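Local atomic coordinates of fructosyl amine: oxygen oxidoreductase (Aspergillus fumigatus, PDB entry 3DJE), a protein that oxidises fructosyl amines with bound FAD and molecular oxygen, removing the sugar from glycated amino acids. Residues G95-A100 / P144-Y149; L250-P255 / F265-E270. All blocks are in the same frame, centred on the assembly; numbering follows the deposited sequence.

Contact 1: G95-A100 / P144-Y149; sequences GLLMSA and PGWKGY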
ATOM      1  N   GLY A  95     -13.758 -12.921  -4.497  1.00 12.46           N
ATOM      2  CA  GLY A  95     -12.866 -14.027  -4.238  1.00 12.37           C
ATOM      3  C   GLY A  95     -11.445 -13.764  -4.735  1.00 12.24           C
ATOM      4  O   GLY A  95     -11.169 -12.780  -5.449  1.00 11.80           O
ATOM      5  N   LEU A  96     -10.546 -14.668  -4.359  1.00 12.00           N
ATOM      6  CA  LEU A  96      -9.117 -14.467  -4.544  1.00 12.17           C
ATOM      7  C   LEU A  96      -8.398 -15.795  -4.652  1.00 11.60           C
ATOM      8  O   LEU A  96      -8.569 -16.664  -3.798  1.00 11.69           O
ATOM      9  CB  LEU A  96      -8.557 -13.704  -3.337  1.00 11.93           C
ATOM     10  CG  LEU A  96      -7.035 -13.651  -3.121  1.00 13.27           C
ATOM     11  CD1 LEU A  96      -6.365 -12.872  -4.238  1.00 13.51           C
ATOM     12  CD2 LEU A  96      -6.718 -13.027  -1.770  1.00 12.89           C
ATOM     13  N   LEU A  97      -7.583 -15.932  -5.689  1.00 11.88           N
ATOM     14  CA  LEU A  97      -6.693 -17.080  -5.829  1.00 12.37           C
ATOM     15  C   LEU A  97      -5.333 -16.649  -5.305  1.00 12.42           C
ATOM     16  O   LEU A  97      -4.798 -15.631  -5.754  1.00 12.48           O
ATOM     17  CB  LEU A  97      -6.569 -17.493  -7.305  1.00 12.92           C
ATOM     18  CG  LEU A  97      -5.429 -18.498  -7.540  1.00 14.65           C
ATOM     19  CD1 LEU A  97      -5.869 -19.881  -7.038  1.00 14.90           C
ATOM     20  CD2 LEU A  97      -4.981 -18.542  -8.977  1.00 16.76           C
HETATM   21  N   MSE A  98      -4.779 -17.426  -4.366  1.00 12.55           N
HETATM   22  CA  MSE A  98      -3.403 -17.233  -3.888  1.00 13.97           C
HETATM   23  C   MSE A  98      -2.591 -18.479  -4.242  1.00 13.62           C
HETATM   24  O   MSE A  98      -2.969 -19.583  -3.864  1.00 12.98           O
HETATM   25  CB  MSE A  98      -3.398 -17.026  -2.375  1.00 15.25           C
HETATM   26  CG  MSE A  98      -3.997 -15.697  -1.935  1.00 18.29           C
HETATM   27 SE   MSE A  98      -2.855 -14.259  -2.512  1.00 34.31          SE
HETATM   28  CE  MSE A  98      -1.296 -14.638  -1.384  1.00 26.71           C
ATOM     29  N   SER A  99      -1.493 -18.299  -4.967  1.00 12.90           N
ATOM     30  CA  SER A  99      -0.751 -19.445  -5.523  1.00 13.27           C
ATOM     31  C   SER A  99       0.750 -19.192  -5.534  1.00 14.00           C
ATOM     32  O   SER A  99       1.194 -18.068  -5.293  1.00 13.22           O
ATOM     33  CB  SER A  99      -1.240 -19.752  -6.938  1.00 13.67           C
ATOM     34  OG  SER A  99      -1.038 -18.643  -7.786  1.00 15.26           O
ATOM     35  N   ALA A 100       1.517 -20.254  -5.781  1.00 14.35           N
ATOM     36  CA  ALA A 100       2.972 -20.170  -5.909  1.00 15.02           C
ATOM     37  C   ALA A 100       3.443 -21.321  -6.792  1.00 16.39           C
ATOM     38  O   ALA A 100       2.624 -22.096  -7.288  1.00 16.47           O
ATOM     39  CB  ALA A 100       3.650 -20.216  -4.533  1.00 14.68           C
ATOM     40  N   PRO A 144       1.793 -22.927 -15.668  1.00 19.01           N
ATOM     41  CA  PRO A 144       2.781 -23.997 -15.485  1.00 19.63           C
ATOM     42  C   PRO A 144       3.346 -24.052 -14.069  1.00 19.18           C
ATOM     43  O   PRO A 144       3.942 -23.085 -13.586  1.00 20.17           O
ATOM     44  CB  PRO A 144       3.878 -23.656 -16.500  1.00 19.60           C
ATOM     45  CG  PRO A 144       3.732 -22.198 -16.761  1.00 20.63           C
ATOM     46  CD  PRO A 144       2.269 -21.874 -16.581  1.00 19.39           C
ATOM     47  N   GLY A 145       3.131 -25.183 -13.407  1.00 19.32           N
ATOM     48  CA  GLY A 145       3.597 -25.388 -12.045  1.00 18.66           C
ATOM     49  C   GLY A 145       2.835 -24.628 -10.963  1.00 18.06           C
ATOM     50  O   GLY A 145       3.199 -24.712  -9.793  1.00 18.57           O
ATOM     51  N   TRP A 146       1.798 -23.872 -11.335  1.00 17.08           N
ATOM     52  CA  TRP A 146       1.018 -23.133 -10.324  1.00 16.17           C
ATOM     53  C   TRP A 146       0.279 -24.100  -9.410  1.00 16.23           C
ATOM     54  O   TRP A 146      -0.337 -25.058  -9.878  1.00 16.22           O
ATOM     55  CB  TRP A 146      -0.017 -22.216 -10.975  1.00 15.26           C
ATOM     56  CG  TRP A 146       0.507 -20.991 -11.649  1.00 15.06           C
ATOM     57  CD1 TRP A 146       1.609 -20.889 -12.463  1.00 15.81           C
ATOM     58  CD2 TRP A 146      -0.093 -19.693 -11.622  1.00 15.25           C
ATOM     59  NE1 TRP A 146       1.735 -19.599 -12.928  1.00 15.82           N
ATOM     60  CE2 TRP A 146       0.703 -18.845 -12.427  1.00 16.47           C
ATOM     61  CE3 TRP A 146      -1.220 -19.157 -10.978  1.00 16.25           C
ATOM     62  CZ2 TRP A 146       0.404 -17.483 -12.607  1.00 15.75           C
ATOM     63  CZ3 TRP A 146      -1.521 -17.808 -11.166  1.00 14.83           C
ATOM     64  CH2 TRP A 146      -0.713 -16.988 -11.964  1.00 14.18           C
ATOM     65  N   LYS A 147       0.350 -23.844  -8.106  1.00 15.90           N
ATOM     66  CA  LYS A 147      -0.421 -24.566  -7.123  1.00 16.17           C
ATOM     67  C   LYS A 147      -0.930 -23.533  -6.144  1.00 15.30           C
ATOM     68  O   LYS A 147      -0.183 -22.635  -5.745  1.00 14.91           O
ATOM     69  CB  LYS A 147       0.455 -25.558  -6.366  1.00 16.83           C
ATOM     70  CG  LYS A 147      -0.332 -26.465  -5.441  1.00 20.91           C
ATOM     71  CD  LYS A 147       0.569 -27.396  -4.640  1.00 26.10           C
ATOM     72  CE  LYS A 147      -0.241 -28.155  -3.593  1.00 27.98           C
ATOM     73  NZ  LYS A 147      -0.622 -27.298  -2.441  1.00 31.76           N
ATOM     74  N   GLY A 148      -2.177 -23.651  -5.727  1.00 14.83           N
ATOM     75  CA  GLY A 148      -2.678 -22.632  -4.817  1.00 14.69           C
ATOM     76  C   GLY A 148      -4.003 -22.921  -4.178  1.00 14.50           C
ATOM     77  O   GLY A 148      -4.509 -24.053  -4.240  1.00 14.10           O
ATOM     78  N   TYR A 149      -4.557 -21.874  -3.571  1.00 14.26           N
ATOM     79  CA  TYR A 149      -5.797 -21.960  -2.807  1.00 14.92           C
ATOM     80  C   TYR A 149      -6.755 -20.870  -3.232  1.00 14.83           C
ATOM     81  O   TYR A 149      -6.384 -19.692  -3.273  1.00 14.77           O
ATOM     82  CB  TYR A 149      -5.513 -21.824  -1.314  1.00 16.53           C
ATOM     83  CG  TYR A 149      -4.614 -22.915  -0.803  1.00 18.64           C
ATOM     84  CD1 TYR A 149      -5.119 -24.193  -0.554  1.00 20.07           C
ATOM     85  CD2 TYR A 149      -3.251 -22.684  -0.603  1.00 20.16           C
ATOM     86  CE1 TYR A 149      -4.281 -25.218  -0.099  1.00 22.20           C
ATOM     87  CE2 TYR A 149      -2.411 -23.697  -0.148  1.00 22.23           C
ATOM     88  CZ  TYR A 149      -2.932 -24.955   0.101  1.00 20.96           C
ATOM     89  OH  TYR A 149      -2.084 -25.946   0.559  1.00 23.26           O
TER
HETATM   90  O   HOH W   1      -6.853 -17.454  -1.511  1.00 15.49           O
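With chi1 of Ser99 at 60°, OG sits between the backbone N and the carbonyl carbon, and chi1 of Trp146 (-73°) sets CG beside its own backbone N, anti to the carbonyl carbon; the hydroxyl thereby meets the six-membered part of the indole, Ser99 OG lying 3.2 Å from Trp146 CE3. Ser99 lies on strand 96-100 and Trp146 just before strand 147-149, which pair antiparallel in the large mixed sheet that stands beside the Rossmann-type FAD-binding part of this MSOX/MTOX family enzyme. Ser99 OG comes at the ring obliquely, and its hydrogen bond goes to Phe258 O on the next strand, while Trp146 NE1 is taken by Glu319 of helix 307-320. Leu97 adds an apolar touch at the ring edge, where CD2 lies 4.2 Å from Trp146 CZ3. Four backbone hydrogen bonds join the strands in two hydrogen-bonded pairs, Met98 (a selenomethionine) with Tyr149 and Ala100 with Lys147. The bond from Met98 N to Tyr149 O spans 3.0 Å and is almost straight, 177° at the hydrogen. Between these pairs lies the non-hydrogen-bonded pair of Ser99 and Gly148, whose CA atoms come to 3.8 Å; Gly148, having no side chain, permits so close an approach on the face that carries Ser99. The opposite face carries Met98, Ala100, Lys147 and Tyr149, with helix 103-113 packing on the first three. Past the Met98-Tyr149 pair a water carries the link onward, donating to Leu96 O at 3.0 Å and to Tyr149 O at 2.9 Å.

Contact 2: L250-P255 / F265-E270; sequences LYKNIP and FFEPDE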
ATOM      1  N   LEU A 250     -16.909 -10.243 -20.901  1.00 23.71           N
ATOM      2  CA  LEU A 250     -16.350 -11.557 -20.620  1.00 23.16           C
ATOM      3  C   LEU A 250     -15.478 -11.589 -19.353  1.00 22.55           C
ATOM      4  O   LEU A 250     -15.459 -12.577 -18.612  1.00 22.43           O
ATOM      5  CB  LEU A 250     -15.545 -12.018 -21.836  1.00 23.55           C
ATOM      6  CG  LEU A 250     -15.193 -13.502 -21.929  1.00 24.65           C
ATOM      7  CD1 LEU A 250     -16.439 -14.362 -22.101  1.00 25.18           C
ATOM      8  CD2 LEU A 250     -14.204 -13.740 -23.072  1.00 24.07           C
ATOM      9  N   TYR A 251     -14.781 -10.485 -19.102  1.00 21.00           N
ATOM     10  CA  TYR A 251     -13.790 -10.427 -18.035  1.00 20.47           C
ATOM     11  C   TYR A 251     -14.380  -9.915 -16.726  1.00 19.90           C
ATOM     12  O   TYR A 251     -13.688  -9.879 -15.697  1.00 19.57           O
ATOM     13  CB  TYR A 251     -12.621  -9.531 -18.457  1.00 20.11           C
ATOM     14  CG  TYR A 251     -11.758 -10.080 -19.578  1.00 19.68           C
ATOM     15  CD1 TYR A 251     -10.526 -10.663 -19.307  1.00 18.42           C
ATOM     16  CD2 TYR A 251     -12.160  -9.982 -20.913  1.00 19.63           C
ATOM     17  CE1 TYR A 251      -9.720 -11.157 -20.330  1.00 19.42           C
ATOM     18  CE2 TYR A 251     -11.362 -10.485 -21.945  1.00 19.73           C
ATOM     19  CZ  TYR A 251     -10.145 -11.068 -21.642  1.00 19.86           C
ATOM     20  OH  TYR A 251      -9.339 -11.554 -22.650  1.00 21.69           O
ATOM     21  N   LYS A 252     -15.652  -9.515 -16.760  1.00 19.41           N
ATOM     22  CA  LYS A 252     -16.310  -8.934 -15.576  1.00 19.44           C
ATOM     23  C   LYS A 252     -16.465  -9.934 -14.424  1.00 18.51           C
ATOM     24  O   LYS A 252     -16.789 -11.102 -14.643  1.00 19.13           O
ATOM     25  CB  LYS A 252     -17.676  -8.331 -15.941  1.00 20.21           C
ATOM     26  CG  LYS A 252     -18.329  -7.497 -14.821  1.00 21.19           C
ATOM     27  CD  LYS A 252     -19.667  -6.887 -15.254  1.00 22.04           C
ATOM     28  CE  LYS A 252     -20.356  -6.151 -14.104  1.00 24.55           C
ATOM     29  NZ  LYS A 252     -19.685  -4.868 -13.770  1.00 28.52           N
ATOM     30  N   ASN A 253     -16.217  -9.459 -13.205  0.50 18.29           N
ATOM     31  CA  ASN A 253     -16.473 -10.215 -11.967  0.50 17.74           C
ATOM     32  C   ASN A 253     -15.519 -11.379 -11.674  0.50 17.22           C
ATOM     33  O   ASN A 253     -15.741 -12.127 -10.719  0.50 17.16           O
ATOM     34  CB  ASN A 253     -17.937 -10.704 -11.894  0.50 18.30           C
ATOM     35  CG  ASN A 253     -18.948  -9.571 -12.030  0.50 19.49           C
ATOM     36  OD1 ASN A 253     -18.890  -8.577 -11.306  0.50 21.19           O
ATOM     37  ND2 ASN A 253     -19.895  -9.732 -12.952  0.50 20.84           N
ATOM     38  N   ILE A 254     -14.460 -11.529 -12.472  1.00 16.31           N
ATOM     39  CA  ILE A 254     -13.487 -12.594 -12.228  1.00 16.08           C
ATOM     40  C   ILE A 254     -12.808 -12.363 -10.873  1.00 14.87           C
ATOM     41  O   ILE A 254     -12.686 -11.218 -10.422  1.00 15.15           O
ATOM     42  CB  ILE A 254     -12.417 -12.732 -13.355  1.00 15.62           C
ATOM     43  CG1 ILE A 254     -11.613 -11.439 -13.530  1.00 16.81           C
ATOM     44  CG2 ILE A 254     -13.060 -13.212 -14.676  1.00 16.32           C
ATOM     45  CD1 ILE A 254     -10.356 -11.590 -14.396  1.00 16.75           C
ATOM     46  N   PRO A 255     -12.377 -13.447 -10.213  1.00 14.57           N
ATOM     47  CA  PRO A 255     -11.676 -13.253  -8.947  1.00 13.90           C
ATOM     48  C   PRO A 255     -10.304 -12.631  -9.165  1.00 13.25           C
ATOM     49  O   PRO A 255      -9.792 -12.642 -10.283  1.00 13.45           O
ATOM     50  CB  PRO A 255     -11.529 -14.678  -8.401  1.00 14.43           C
ATOM     51  CG  PRO A 255     -11.574 -15.557  -9.606  1.00 14.50           C
ATOM     52  CD  PRO A 255     -12.526 -14.875 -10.562  1.00 14.54           C
ATOM     53  N   PHE A 265      -3.434  -9.817 -11.073  1.00 10.85           N
ATOM     54  CA  PHE A 265      -4.295  -8.919 -11.818  1.00 10.97           C
ATOM     55  C   PHE A 265      -5.744  -9.020 -11.343  1.00 11.34           C
ATOM     56  O   PHE A 265      -6.100  -9.927 -10.579  1.00 10.66           O
ATOM     57  CB  PHE A 265      -4.168  -9.161 -13.332  1.00 11.98           C
ATOM     58  CG  PHE A 265      -4.488 -10.566 -13.761  1.00 11.71           C
ATOM     59  CD1 PHE A 265      -5.809 -10.962 -13.938  1.00 12.54           C
ATOM     60  CD2 PHE A 265      -3.464 -11.487 -14.006  1.00 13.70           C
ATOM     61  CE1 PHE A 265      -6.119 -12.261 -14.342  1.00 13.49           C
ATOM     62  CE2 PHE A 265      -3.765 -12.805 -14.401  1.00 13.12           C
ATOM     63  CZ  PHE A 265      -5.091 -13.187 -14.576  1.00 13.24           C
ATOM     64  N   PHE A 266      -6.567  -8.092 -11.845  1.00 11.24           N
ATOM     65  CA  PHE A 266      -7.942  -7.902 -11.394  1.00 11.54           C
ATOM     66  C   PHE A 266      -8.892  -7.841 -12.586  1.00 11.79           C
ATOM     67  O   PHE A 266      -8.464  -7.595 -13.716  1.00 12.45           O
ATOM     68  CB  PHE A 266      -8.058  -6.546 -10.695  1.00 11.49           C
ATOM     69  CG  PHE A 266      -7.150  -6.375  -9.504  1.00 10.50           C
ATOM     70  CD1 PHE A 266      -7.644  -6.547  -8.216  1.00 11.13           C
ATOM     71  CD2 PHE A 266      -5.808  -6.018  -9.667  1.00  9.96           C
ATOM     72  CE1 PHE A 266      -6.802  -6.384  -7.093  1.00 10.83           C
ATOM     73  CE2 PHE A 266      -4.969  -5.850  -8.560  1.00 10.93           C
ATOM     74  CZ  PHE A 266      -5.477  -6.026  -7.268  1.00 10.40           C
ATOM     75  N   GLU A 267     -10.187  -8.013 -12.322  1.00 12.38           N
ATOM     76  CA  GLU A 267     -11.194  -7.689 -13.328  1.00 11.97           C
ATOM     77  C   GLU A 267     -11.029  -6.245 -13.829  1.00 11.69           C
ATOM     78  O   GLU A 267     -10.544  -5.365 -13.087  1.00 11.17           O
ATOM     79  CB  GLU A 267     -12.614  -7.924 -12.794  1.00 11.92           C
ATOM     80  CG  GLU A 267     -13.055  -6.914 -11.744  1.00 13.61           C
ATOM     81  CD  GLU A 267     -14.485  -7.127 -11.338  1.00 15.42           C
ATOM     82  OE1 GLU A 267     -15.366  -7.074 -12.226  1.00 15.35           O
ATOM     83  OE2 GLU A 267     -14.740  -7.351 -10.138  1.00 15.14           O
ATOM     84  N   PRO A 268     -11.421  -5.986 -15.085  1.00 12.14           N
ATOM     85  CA  PRO A 268     -11.252  -4.634 -15.642  1.00 11.82           C
ATOM     86  C   PRO A 268     -12.026  -3.554 -14.887  1.00 12.39           C
ATOM     87  O   PRO A 268     -13.129  -3.813 -14.390  1.00 11.98           O
ATOM     88  CB  PRO A 268     -11.790  -4.762 -17.076  1.00 12.73           C
ATOM     89  CG  PRO A 268     -12.602  -6.005 -17.086  1.00 12.65           C
ATOM     90  CD  PRO A 268     -11.960  -6.927 -16.086  1.00 11.97           C
ATOM     91  N   ASP A 269     -11.446  -2.361 -14.796  1.00 12.72           N
ATOM     92  CA  ASP A 269     -12.159  -1.257 -14.143  1.00 13.97           C
ATOM     93  C   ASP A 269     -13.348  -0.822 -14.999  1.00 13.85           C
ATOM     94  O   ASP A 269     -13.420  -1.133 -16.200  1.00 14.86           O
ATOM     95  CB  ASP A 269     -11.214  -0.089 -13.754  1.00 14.09           C
ATOM     96  CG  ASP A 269     -10.944   0.921 -14.884  1.00 17.29           C
ATOM     97  OD1 ASP A 269     -11.066   0.612 -16.087  1.00 18.63           O
ATOM     98  OD2 ASP A 269     -10.537   2.055 -14.542  1.00 19.96           O
ATOM     99  N   GLU A 270     -14.309  -0.146 -14.379  1.00 14.08           N
ATOM    100  CA  GLU A 270     -15.500   0.262 -15.113  1.00 14.56           C
ATOM    101  C   GLU A 270     -15.227   1.430 -16.037  1.00 14.68           C
ATOM    102  O   GLU A 270     -15.700   1.439 -17.180  1.00 14.25           O
ATOM    103  CB  GLU A 270     -16.642   0.609 -14.150  1.00 14.87           C
ATOM    104  CG  GLU A 270     -17.280  -0.591 -13.476  1.00 17.43           C
ATOM    105  CD  GLU A 270     -17.973  -1.547 -14.459  1.00 21.84           C
ATOM    106  OE1 GLU A 270     -18.449  -1.098 -15.528  1.00 22.79           O
ATOM    107  OE2 GLU A 270     -18.037  -2.756 -14.153  1.00 25.67           O
TER
HETATM  108  O   HOH W   2     -17.918  -6.083 -11.743  1.00 25.78           O
HETATM  109  O   HOH W   3     -17.081  -7.284  -9.082  1.00 28.39           O
HETATM  110  O   HOH W   4     -11.007  -9.182  -9.785  1.00 15.23           O
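Glu267 reaches into the bend formed by Tyr251, Lys252, Asn253 and Ile254. Its CB touches the backbone first, 3.7 Å from Tyr251 O, and packs equally against Ile254 CG1, a side chain that runs past it in the opposite direction. A chi1 of 71° sets CG between the backbone N and the carbonyl carbon; beyond it the chain is extended and delivers CD to 3.5 Å from Asn253 N. OE1 accepts the hydrogen bond from Asn253 N at 2.7 Å, the donor standing well above the carboxylate plane, while OE2 is held by Trp157 NE1. The bend is a type II beta turn with Asn253 at its third position, where phi is positive, and the carboxylate takes the N-H of its central peptide. Pro268 covers the start of the turn, its CD 3.6 Å from Tyr251 CB, and Ile254 CD1 reaches the edge of the Phe265 ring. On the exposed side, Lys252 and Glu270 cross at about a right angle and meet in a salt bridge, NZ to OE2 at 2.7 Å. A water bridges the two backbones, donating to Ile254 O and accepting from Glu267 N at 2.9 Å.

Contact 1 closes before contact 2 opens along the chain, and their centres lie about 17 Å apart on the same side of the molecule. The mixed sheet connects them: strand 96-100 pairs in parallel with strand 256-259, which follows directly on 250-255, and 256-259 in turn pairs with 263-265, whose end leads into the loop of contact 2. The two contacts touch where Gly95 O packs 3.5 Å from Pro255 CB. Each comes near the active site through one side chain: that of Leu96 lies about 6 Å from the bound thio-fructopyranose ligand, and that of Phe266 about 5 Å from FAD.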